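Local coordinates for DNA repair and telomere maintenance protein nbs1 (Schizosaccharomyces pombe, PDB 3HUF) that serves as the adaptor subunit of the MRN complex in DNA double-strand break repair, binding phosphorylated partners such as Ctp1 through its FHA and BRCT domains, at residues G63-F68 and K94-K99; M1-A6 and Y112-C117; K172-D177 and E203-I208; D178-Y183 and P199-C204. All blocks are in the same frame, centred on the assembly; numbering follows the deposited sequence.

Interaction 1: residues G63-F68 and K94-K99; sequences GGPCEF and KEKDLK
Lys96 leaves its backbone with CG anti to the carbonyl carbon (chi1 -61°), and its chain stays extended from there to NZ, which reaches Gly63 O. Phe68 has CG anti to the backbone N (chi1 -164°), which sets CG near Leu98 CD1. Lys96 NZ donates a hydrogen bond of 3.1 Å to Gly63 O. The donor sits well above the carbonyl plane. A water modelled near both atoms lies too close to carry weight. Gly63 is the first residue after helix 57-62 to leave helical geometry, with positive phi, so the lysine's bond falls where the helix gives way to the loop.

Pro65 fills the middle. Its CG rests 3.2 Å from Lys94 O, and its CD lies 4.0 Å from Lys96 CG, with the two side chains crossing at about a right angle. On the outer side the extended chain of Lys94 runs by Glu67, and Lys94 CE comes within 4.2 Å of Glu67 CB. Glu67 OE2 and Lys94 NZ carry opposite charges but remain 5.0 Å apart, so any attraction is probably modest.

At the inner end Leu98 CD1 stands over one face of the Phe68 ring, 3.9 Å from its centroid, as a CH-pi contact. It is offset toward the rim and comes closest to Phe68 CG. Trp2 meets the same phenyl ring edge-to-face. Phe68 opens strand 68-72 of the mixed sheet, while Leu98 belongs to the antiparallel sheet. Their meeting is core packing between the two sheets of the FHA beta sandwich.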
# COMPACT_ATOMS: atom_id res chain seq x y z
N GLY A 63 -3.74 -0.53 -8.09
CA GLY A 63 -3.85 -1.54 -7.03
C GLY A 63 -4.02 -2.96 -7.56
O GLY A 63 -4.37 -3.87 -6.80
N GLY A 64 -3.78 -3.16 -8.86
CA GLY A 64 -3.91 -4.49 -9.46
C GLY A 64 -2.80 -5.42 -8.96
O GLY A 64 -1.74 -4.95 -8.51
N PRO A 65 -3.03 -6.75 -9.03
CA PRO A 65 -2.05 -7.72 -8.57
C PRO A 65 -0.94 -8.01 -9.59
O PRO A 65 -1.09 -7.74 -10.80
CB PRO A 65 -2.91 -8.99 -8.39
CG PRO A 65 -3.92 -8.91 -9.47
CD PRO A 65 -4.26 -7.42 -9.56
N CYS A 66 0.16 -8.58 -9.11
CA CYS A 66 1.16 -9.13 -10.02
C CYS A 66 0.51 -10.28 -10.78
O CYS A 66 -0.30 -11.03 -10.21
CB CYS A 66 2.34 -9.67 -9.23
SG CYS A 66 3.36 -8.39 -8.49
N GLU A 67 0.85 -10.39 -12.06
CA GLU A 67 0.29 -11.46 -12.89
C GLU A 67 0.70 -12.82 -12.32
O GLU A 67 1.88 -13.07 -12.02
CB GLU A 67 0.78 -11.35 -14.34
CG GLU A 67 0.18 -12.39 -15.27
CD GLU A 67 0.48 -12.07 -16.70
OE1 GLU A 67 0.96 -12.98 -17.43
OE2 GLU A 67 0.25 -10.90 -17.09
N PHE A 68 -0.30 -13.69 -12.17
CA PHE A 68 -0.11 -15.00 -11.57
C PHE A 68 -0.38 -16.02 -12.68
O PHE A 68 -1.48 -16.08 -13.23
CB PHE A 68 -1.10 -15.14 -10.41
CG PHE A 68 -0.80 -16.27 -9.44
CD1 PHE A 68 -0.53 -15.99 -8.10
CD2 PHE A 68 -0.84 -17.62 -9.85
CE1 PHE A 68 -0.28 -17.01 -7.19
CE2 PHE A 68 -0.61 -18.65 -8.94
CZ PHE A 68 -0.33 -18.34 -7.61
N LYS A 94 -5.10 -12.15 -13.64
CA LYS A 94 -4.94 -10.88 -12.94
C LYS A 94 -6.08 -10.55 -11.99
O LYS A 94 -6.26 -9.41 -11.62
CB LYS A 94 -4.67 -9.73 -13.91
CG LYS A 94 -3.20 -9.34 -13.90
CD LYS A 94 -2.93 -8.08 -14.69
CE LYS A 94 -1.42 -7.76 -14.65
NZ LYS A 94 -1.05 -6.46 -15.28
N GLU A 95 -6.82 -11.57 -11.59
CA GLU A 95 -7.84 -11.42 -10.56
C GLU A 95 -7.17 -11.53 -9.19
O GLU A 95 -6.07 -12.09 -9.09
CB GLU A 95 -8.85 -12.55 -10.67
CG GLU A 95 -9.83 -12.41 -11.82
CD GLU A 95 -9.82 -13.64 -12.68
OE1 GLU A 95 -10.33 -14.70 -12.22
OE2 GLU A 95 -9.29 -13.56 -13.82
N LYS A 96 -7.83 -11.04 -8.15
CA LYS A 96 -7.20 -11.01 -6.83
C LYS A 96 -7.51 -12.24 -5.96
O LYS A 96 -7.01 -12.35 -4.86
CB LYS A 96 -7.56 -9.71 -6.11
CG LYS A 96 -7.06 -8.48 -6.86
CD LYS A 96 -7.68 -7.22 -6.34
CE LYS A 96 -6.92 -6.01 -6.88
NZ LYS A 96 -7.28 -4.78 -6.13
N ASP A 97 -8.34 -13.14 -6.48
CA ASP A 97 -8.73 -14.36 -5.78
C ASP A 97 -8.69 -15.54 -6.73
O ASP A 97 -9.44 -15.59 -7.71
CB ASP A 97 -10.14 -14.23 -5.22
CG ASP A 97 -10.21 -13.31 -4.03
OD1 ASP A 97 -9.99 -13.79 -2.90
OD2 ASP A 97 -10.49 -12.10 -4.23
N LEU A 98 -7.81 -16.49 -6.44
CA LEU A 98 -7.68 -17.70 -7.26
C LEU A 98 -7.88 -18.96 -6.42
O LEU A 98 -7.28 -19.12 -5.35
CB LEU A 98 -6.31 -17.73 -7.96
CG LEU A 98 -5.80 -16.50 -8.73
CD1 LEU A 98 -4.40 -16.73 -9.23
CD2 LEU A 98 -6.72 -16.11 -9.91
N LYS A 99 -8.75 -19.84 -6.90
CA LYS A 99 -9.02 -21.10 -6.23
C LYS A 99 -8.41 -22.16 -7.14
O LYS A 99 -8.85 -22.36 -8.26
CB LYS A 99 -10.54 -21.26 -6.09
CG LYS A 99 -11.04 -22.54 -5.50
CD LYS A 99 -12.58 -22.56 -5.47
CE LYS A 99 -13.15 -23.84 -6.10
NZ LYS A 99 -13.57 -24.86 -5.07
O HOH W 1 -5.49 -4.19 -4.53

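Interaction 2: residues M1-A6 and Y112-C117; sequences MWIIEA and YWRSMC
Met1 N, the chain's amino terminus, is gripped by two acceptors: Arg114 O and a water that also bonds Met116 O. The bond to Arg114 O lies in the carbonyl plane; its modelled length is short and should not be read closely. Arg114 N returns a bond of 2.8 Å to Met1 O. Further along, Ile3 and Tyr112 form an antiparallel hydrogen-bonded pair, with Ile3 N to Tyr112 O at 3.0 Å and Tyr112 N to Ile3 O at 2.9 Å.

Trp2 and Trp113 form the non-hydrogen-bonded pair between these bonds. The edge of Trp113 points at the face of Trp2, with planes at 69°, and Trp113 CE3 lies 3.5 Å from Trp2 CD1. Trp113 CB stands almost straight over the six-membered ring of Trp2. Met1 N lies above one face of the Trp113 ring.

On the other face of the sheet, Ile3 CB lies over one face of the Tyr112 ring, offset toward the rim, 4.1 Å from its centroid. Glu5 CG meets the edge of that ring, 3.6 Å from Tyr112 CE2. Tyr112 OH bonds Asp194, which also forms a salt bridge with Arg114.

Strand 2-6 lies between strands 16-18 and 109-113 in the antiparallel FHA sheet. Trp2 faces strand 68-72 of the opposing sheet through Phe68, while Arg114 and Met116 lean on Met198 of helix 198-209.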
# COMPACT_ATOMS: atom_id res chain seq x y z
N MET A 1 0.66 -8.02 -2.03
CA MET A 1 1.48 -9.23 -2.29
C MET A 1 0.57 -10.45 -2.38
O MET A 1 -0.57 -10.40 -1.93
CB MET A 1 2.52 -9.40 -1.19
CG MET A 1 3.60 -8.30 -1.20
SD MET A 1 4.94 -8.91 -0.20
CE MET A 1 4.80 -10.53 -0.89
N TRP A 2 1.08 -11.52 -2.97
CA TRP A 2 0.31 -12.76 -3.15
C TRP A 2 0.53 -13.65 -1.94
O TRP A 2 1.64 -13.76 -1.44
CB TRP A 2 0.75 -13.52 -4.42
CG TRP A 2 0.07 -13.06 -5.68
CD1 TRP A 2 0.62 -12.35 -6.72
CD2 TRP A 2 -1.31 -13.27 -6.01
NE1 TRP A 2 -0.35 -12.11 -7.68
CE2 TRP A 2 -1.53 -12.66 -7.26
CE3 TRP A 2 -2.37 -13.92 -5.37
CZ2 TRP A 2 -2.79 -12.69 -7.89
CZ3 TRP A 2 -3.63 -13.94 -6.00
CH2 TRP A 2 -3.81 -13.34 -7.24
N ILE A 3 -0.56 -14.28 -1.50
CA ILE A 3 -0.53 -15.24 -0.40
C ILE A 3 -1.32 -16.47 -0.80
O ILE A 3 -2.31 -16.34 -1.52
CB ILE A 3 -1.19 -14.66 0.86
CG1 ILE A 3 -0.50 -13.34 1.27
CG2 ILE A 3 -1.18 -15.68 1.99
CD1 ILE A 3 -1.42 -12.17 1.00
N ILE A 4 -0.86 -17.66 -0.40
CA ILE A 4 -1.68 -18.88 -0.52
C ILE A 4 -1.96 -19.56 0.83
O ILE A 4 -1.14 -19.53 1.74
CB ILE A 4 -1.08 -19.93 -1.51
CG1 ILE A 4 0.32 -20.37 -1.06
CG2 ILE A 4 -1.06 -19.37 -2.92
CD1 ILE A 4 0.84 -21.61 -1.76
N GLU A 5 -3.13 -20.15 0.94
CA GLU A 5 -3.47 -21.01 2.05
C GLU A 5 -4.48 -22.01 1.53
O GLU A 5 -4.95 -21.88 0.40
CB GLU A 5 -4.03 -20.20 3.24
CG GLU A 5 -5.22 -19.34 2.91
CD GLU A 5 -5.79 -18.63 4.13
OE1 GLU A 5 -5.15 -18.68 5.21
OE2 GLU A 5 -6.87 -18.01 4.02
N ALA A 6 -4.81 -23.02 2.34
CA ALA A 6 -5.77 -24.04 1.93
C ALA A 6 -6.55 -24.55 3.12
O ALA A 6 -6.15 -24.34 4.27
CB ALA A 6 -5.06 -25.19 1.27
N TYR A 112 -4.74 -15.31 -2.83
CA TYR A 112 -5.38 -14.02 -2.74
C TYR A 112 -4.33 -12.93 -2.66
O TYR A 112 -3.24 -13.13 -2.13
CB TYR A 112 -6.37 -13.89 -1.58
CG TYR A 112 -5.83 -14.36 -0.25
CD1 TYR A 112 -5.31 -13.44 0.68
CD2 TYR A 112 -5.83 -15.71 0.08
CE1 TYR A 112 -4.80 -13.86 1.92
CE2 TYR A 112 -5.30 -16.15 1.31
CZ TYR A 112 -4.81 -15.21 2.23
OH TYR A 112 -4.31 -15.64 3.45
N TRP A 113 -4.68 -11.78 -3.21
CA TRP A 113 -3.78 -10.65 -3.24
C TRP A 113 -4.12 -9.76 -2.04
O TRP A 113 -5.29 -9.44 -1.83
CB TRP A 113 -3.99 -9.90 -4.56
CG TRP A 113 -3.22 -8.62 -4.69
CD1 TRP A 113 -3.69 -7.34 -4.52
CD2 TRP A 113 -1.84 -8.50 -5.05
NE1 TRP A 113 -2.68 -6.44 -4.73
CE2 TRP A 113 -1.54 -7.11 -5.08
CE3 TRP A 113 -0.83 -9.42 -5.36
CZ2 TRP A 113 -0.27 -6.63 -5.41
CZ3 TRP A 113 0.45 -8.94 -5.68
CH2 TRP A 113 0.72 -7.55 -5.70
N ARG A 114 -3.10 -9.41 -1.26
CA ARG A 114 -3.25 -8.40 -0.23
C ARG A 114 -2.68 -7.09 -0.80
O ARG A 114 -1.57 -7.09 -1.32
CB ARG A 114 -2.46 -8.80 1.02
CG ARG A 114 -2.68 -7.90 2.25
CD ARG A 114 -2.13 -8.53 3.60
NE ARG A 114 -2.85 -9.72 4.08
CZ ARG A 114 -4.06 -9.70 4.65
NH1 ARG A 114 -4.72 -8.55 4.78
NH2 ARG A 114 -4.63 -10.84 5.06
N SER A 115 -3.45 -6.00 -0.69
CA SER A 115 -3.03 -4.67 -1.15
C SER A 115 -1.79 -4.18 -0.43
O SER A 115 -1.72 -4.22 0.80
CB SER A 115 -4.13 -3.64 -0.91
OG SER A 115 -5.21 -3.87 -1.79
N MET A 116 -0.82 -3.72 -1.20
CA MET A 116 0.38 -3.13 -0.64
C MET A 116 1.10 -2.44 -1.77
O MET A 116 1.63 -3.11 -2.68
CB MET A 116 1.28 -4.18 -0.00
CG MET A 116 2.35 -3.59 0.89
SD MET A 116 3.40 -4.84 1.66
CE MET A 116 4.26 -3.74 2.80
N CYS A 117 1.06 -1.11 -1.73
CA CYS A 117 1.71 -0.24 -2.71
C CYS A 117 2.38 0.85 -1.91
O CYS A 117 1.74 1.49 -1.07
CB CYS A 117 0.70 0.40 -3.67
SG CYS A 117 -0.04 -0.72 -4.87
O HOH W 2 2.18 -5.81 -2.84

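Interaction 3: residues K172-D177 and E203-I208; sequences KTVIID and ECFKNI
Phe205, Ile175 and Ile208 carry this contact, in which helix 198-209 packs against the edge strand of the first BRCT domain. Strand 174-176 ends a four-stranded parallel sheet with the 2-1-3-4 order of the BRCT fold. The helix crosses it at 79°, with the axes 6.8 Å apart at their closest.

The Phe205 ring lies over the strand backbone. Its CG is anti to the backbone N (chi1 -177°), and one face of the ring covers the peptide between Val174 and Ile175. Ile175 N sits 3.4 Å above the ring plane, over its centre, with its N-H directed at the ring. Val174 and Ile176 bond the neighbouring backbone at Thr149, Phe151 and Met153; Ile175, between them, has its N and O on the helix side. Its side chain joins in: Ile175 CB touches Phe205 CD1 at 3.7 Å. On the other flank, Val174 CG1 meets Phe205 CB at 3.8 Å. Phe169 of helix 163-170 also packs on both Phe205 and Ile175.

Ile208, one turn on, points CD1 at the strand. This methyl lies 3.6 Å from Ile175 O and also touches the carbonyl carbon of Ile176. The side chains of Ile208 and Asp177 slide past each other in opposite directions.

No hydrogen bond links the two segments. Asp177 is the N-cap of helix 178-184, and its OD2 bonds Ser179 OG; the same oxygen lies 3.4 Å from Cys204 SG. There is also a bent CA-H...O contact, 124° at the hydrogen, with Phe205 CA 3.2 Å from Ile175 O.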
# COMPACT_ATOMS: atom_id res chain seq x y z
N LYS A 172 -5.01 8.66 6.10
CA LYS A 172 -4.88 7.45 6.93
C LYS A 172 -3.97 6.37 6.36
O LYS A 172 -4.12 5.18 6.64
CB LYS A 172 -6.26 6.91 7.35
CG LYS A 172 -6.99 7.86 8.31
CD LYS A 172 -8.49 7.67 8.27
CE LYS A 172 -9.16 8.49 9.36
NZ LYS A 172 -10.60 8.13 9.51
N THR A 173 -3.01 6.81 5.54
CA THR A 173 -1.98 5.93 5.03
C THR A 173 -1.02 5.63 6.18
O THR A 173 -0.87 6.43 7.10
CB THR A 173 -1.25 6.62 3.88
OG1 THR A 173 -2.22 7.03 2.91
CG2 THR A 173 -0.25 5.71 3.22
N VAL A 174 -0.41 4.44 6.15
CA VAL A 174 0.59 4.05 7.13
C VAL A 174 1.94 4.69 6.75
O VAL A 174 2.44 4.50 5.66
CB VAL A 174 0.72 2.49 7.20
CG1 VAL A 174 1.77 2.07 8.23
CG2 VAL A 174 -0.63 1.86 7.53
N ILE A 175 2.51 5.46 7.67
CA ILE A 175 3.76 6.15 7.36
C ILE A 175 4.93 5.32 7.87
O ILE A 175 4.98 4.92 9.01
CB ILE A 175 3.76 7.59 7.93
CG1 ILE A 175 2.67 8.43 7.23
CG2 ILE A 175 5.16 8.23 7.79
CD1 ILE A 175 2.46 9.76 7.89
N ILE A 176 5.87 5.03 6.98
CA ILE A 176 7.00 4.23 7.39
C ILE A 176 8.27 4.99 7.11
O ILE A 176 8.23 6.11 6.57
CB ILE A 176 7.00 2.87 6.65
CG1 ILE A 176 6.90 3.08 5.14
CG2 ILE A 176 5.87 1.98 7.17
CD1 ILE A 176 6.94 1.80 4.32
N ASP A 177 9.40 4.39 7.45
CA ASP A 177 10.67 4.95 7.08
C ASP A 177 11.67 3.88 6.69
O ASP A 177 11.34 2.71 6.59
CB ASP A 177 11.22 5.90 8.16
CG ASP A 177 11.52 5.21 9.49
OD1 ASP A 177 11.76 5.95 10.45
OD2 ASP A 177 11.55 3.96 9.60
N GLU A 203 3.82 -0.75 13.57
CA GLU A 203 4.64 -0.46 14.75
C GLU A 203 5.62 0.66 14.45
O GLU A 203 5.85 1.54 15.28
CB GLU A 203 5.40 -1.70 15.23
CG GLU A 203 4.63 -2.57 16.20
CD GLU A 203 4.12 -1.78 17.40
OE1 GLU A 203 4.94 -1.21 18.16
OE2 GLU A 203 2.89 -1.72 17.59
N CYS A 204 6.21 0.60 13.26
CA CYS A 204 7.10 1.64 12.77
C CYS A 204 6.37 3.00 12.75
O CYS A 204 6.87 3.99 13.27
CB CYS A 204 7.59 1.27 11.36
SG CYS A 204 8.67 2.53 10.60
N PHE A 205 5.17 3.00 12.18
CA PHE A 205 4.32 4.19 12.08
C PHE A 205 4.05 4.78 13.46
O PHE A 205 4.34 5.95 13.69
CB PHE A 205 3.02 3.82 11.36
CG PHE A 205 2.07 4.99 11.11
CD1 PHE A 205 2.50 6.32 11.13
CD2 PHE A 205 0.73 4.73 10.84
CE1 PHE A 205 1.61 7.37 10.90
CE2 PHE A 205 -0.16 5.78 10.61
CZ PHE A 205 0.28 7.09 10.63
N LYS A 206 3.54 3.94 14.37
CA LYS A 206 3.21 4.37 15.71
C LYS A 206 4.42 4.95 16.45
O LYS A 206 4.29 5.88 17.23
CB LYS A 206 2.58 3.23 16.52
CG LYS A 206 1.20 2.84 16.00
CD LYS A 206 0.48 1.83 16.91
CE LYS A 206 -0.57 1.01 16.09
NZ LYS A 206 -1.52 0.25 16.96
N ASN A 207 5.61 4.40 16.19
CA ASN A 207 6.81 4.88 16.86
C ASN A 207 7.25 6.21 16.26
O ASN A 207 7.63 7.12 17.00
CB ASN A 207 7.93 3.81 16.82
CG ASN A 207 9.02 4.08 17.81
OD1 ASN A 207 8.81 4.04 19.05
ND2 ASN A 207 10.22 4.35 17.29
N ILE A 208 7.14 6.34 14.93
CA ILE A 208 7.50 7.59 14.23
C ILE A 208 6.81 8.83 14.81
O ILE A 208 7.49 9.83 15.14
CB ILE A 208 7.23 7.52 12.69
CG1 ILE A 208 8.25 6.64 11.99
CG2 ILE A 208 7.24 8.91 12.08
CD1 ILE A 208 7.89 6.31 10.51

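Interaction 4: residues D178-Y183 and P199-C204; sequences DSYLQY and PDALEC
Tyr180 and Ala201 form the tight part of this contact, where helices 178-184 and 198-209 run antiparallel. Tyr180 CG is anti to the backbone N (chi1 179°), and the ring lies against the partner helix. Ala201 CB sits over one face as a CH-pi contact, 3.9 Å from the ring centroid and offset toward the rim. It comes closest to Tyr180 CZ, at 3.6 Å. Tyr180 CE1 reaches the backbone itself, 3.4 Å from Ala201 N. Asp200 CB meets the edge of the ring in its plane. The phenol end is held from outside the pair: Tyr180 OH hydrogen-bonds Leu197 O, which helps fix the ring. Both Tyr180 and Ala201 are buried.

Away from this core the helices touch more lightly. At one end Cys204 SG lies 4.0 Å from Tyr180 CB. Exposed Ser179 adds little beyond this, and its OG bonds Asp177 rather than any group of the partner helix. At the other end Asp200 OD1 comes obliquely to the Tyr183 ring, 3.1 Å from Tyr183 OH. The carboxylate and ring planes stand 68° apart. Tyr183 OH also makes a weak hydrogen bond to Ser196 O. Both residues are partly exposed.

The axes are 10.0 Å apart and their directions differ by 160°; the Tyr180 ring lies between them. Helix 178-184 follows the last strand of the first BRCT sheet, as the final helix of that fold does. Helix 198-209 returns alongside it, giving an antiparallel helix pair at the edge of the BRCT domain.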
# COMPACT_ATOMS: atom_id res chain seq x y z
N ASP A 178 12.90 4.36 6.46
CA ASP A 178 14.10 3.59 6.17
C ASP A 178 14.26 2.31 6.98
O ASP A 178 14.62 1.26 6.43
CB ASP A 178 15.28 4.52 6.50
CG ASP A 178 16.51 4.19 5.73
OD1 ASP A 178 16.63 4.71 4.59
OD2 ASP A 178 17.38 3.45 6.27
N SER A 179 14.03 2.38 8.29
CA SER A 179 14.21 1.22 9.17
C SER A 179 13.27 0.05 8.81
O SER A 179 13.67 -1.11 8.89
CB SER A 179 14.05 1.62 10.66
OG SER A 179 12.69 1.93 10.97
N TYR A 180 12.05 0.35 8.40
CA TYR A 180 11.15 -0.68 7.92
C TYR A 180 11.61 -1.24 6.56
O TYR A 180 11.51 -2.45 6.30
CB TYR A 180 9.71 -0.18 7.83
CG TYR A 180 8.74 -1.23 7.30
CD1 TYR A 180 8.32 -2.30 8.09
CD2 TYR A 180 8.27 -1.15 6.00
CE1 TYR A 180 7.44 -3.26 7.59
CE2 TYR A 180 7.40 -2.10 5.48
CZ TYR A 180 6.98 -3.15 6.28
OH TYR A 180 6.11 -4.07 5.74
N LEU A 181 12.12 -0.37 5.69
CA LEU A 181 12.65 -0.81 4.41
C LEU A 181 13.82 -1.77 4.61
O LEU A 181 13.91 -2.79 3.93
CB LEU A 181 13.06 0.38 3.54
CG LEU A 181 11.94 1.35 3.16
CD1 LEU A 181 12.50 2.55 2.41
CD2 LEU A 181 10.83 0.67 2.34
N GLN A 182 14.69 -1.46 5.57
CA GLN A 182 15.80 -2.34 5.92
C GLN A 182 15.30 -3.74 6.32
O GLN A 182 15.87 -4.75 5.91
CB GLN A 182 16.67 -1.70 7.01
CG GLN A 182 17.46 -0.49 6.51
CD GLN A 182 18.23 0.21 7.61
OE1 GLN A 182 18.27 -0.26 8.75
NE2 GLN A 182 18.85 1.35 7.28
N TYR A 183 14.23 -3.77 7.11
CA TYR A 183 13.52 -5.00 7.42
C TYR A 183 13.05 -5.73 6.16
O TYR A 183 13.35 -6.91 6.00
CB TYR A 183 12.35 -4.71 8.36
CG TYR A 183 11.37 -5.86 8.56
CD1 TYR A 183 11.78 -7.05 9.14
CD2 TYR A 183 10.03 -5.73 8.20
CE1 TYR A 183 10.87 -8.11 9.33
CE2 TYR A 183 9.12 -6.77 8.38
CZ TYR A 183 9.55 -7.95 8.95
OH TYR A 183 8.66 -8.99 9.15
N PRO A 199 2.22 -5.92 10.30
CA PRO A 199 2.21 -5.33 11.62
C PRO A 199 3.47 -4.53 11.97
O PRO A 199 3.40 -3.63 12.79
CB PRO A 199 2.08 -6.55 12.55
CG PRO A 199 1.44 -7.59 11.72
CD PRO A 199 2.10 -7.39 10.40
N ASP A 200 4.62 -4.89 11.40
CA ASP A 200 5.87 -4.18 11.72
C ASP A 200 5.80 -2.79 11.11
O ASP A 200 6.35 -1.85 11.66
CB ASP A 200 7.11 -4.88 11.17
CG ASP A 200 7.54 -6.08 12.02
OD1 ASP A 200 7.60 -7.20 11.47
OD2 ASP A 200 7.82 -5.91 13.22
N ALA A 201 5.11 -2.68 9.99
CA ALA A 201 4.88 -1.35 9.38
C ALA A 201 4.05 -0.43 10.29
O ALA A 201 4.34 0.76 10.39
CB ALA A 201 4.23 -1.50 8.02
N LEU A 202 3.03 -1.00 10.94
CA LEU A 202 2.17 -0.25 11.85
C LEU A 202 2.94 0.14 13.10
O LEU A 202 2.74 1.23 13.63
CB LEU A 202 0.92 -1.04 12.23
CG LEU A 202 -0.06 -1.37 11.09
CD1 LEU A 202 -0.99 -2.51 11.46
CD2 LEU A 202 -0.87 -0.13 10.65
N GLU A 203 3.82 -0.75 13.57
CA GLU A 203 4.64 -0.46 14.75
C GLU A 203 5.62 0.66 14.45
O GLU A 203 5.85 1.54 15.28
CB GLU A 203 5.40 -1.70 15.23
CG GLU A 203 4.63 -2.57 16.20
CD GLU A 203 4.12 -1.78 17.40
OE1 GLU A 203 4.94 -1.21 18.16
OE2 GLU A 203 2.89 -1.72 17.59
N CYS A 204 6.21 0.60 13.26
CA CYS A 204 7.10 1.64 12.77
C CYS A 204 6.37 3.00 12.75
O CYS A 204 6.87 3.99 13.27
CB CYS A 204 7.59 1.27 11.36
SG CYS A 204 8.67 2.53 10.60

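Interactions 1 and 2 lie in the FHA sandwich and touch. Lys96 O probably bonds Trp113 N within the shared antiparallel sheet, and Trp2 NE1 probably bonds Cys66 O. Interactions 3 and 4 belong to the BRCT region and share helix 198-209, which meets a strand in one and a helix in the other. Interaction 2 relies on backbone bonds between strands. Interactions 3 and 4 have no clear hydrogen bond across them; 3 has a ring over a peptide, 4 a methyl over a ring. Interaction 2 and the Phe68-Leu98 end of interaction 1 have buried apolar cores. Lys94 and Ser179 lie at the surface. Interaction 3 is mixed, with Ile175 and Ile176 buried. Met116 CE packs on Tyr180 OH, where interactions 2 and 4 touch.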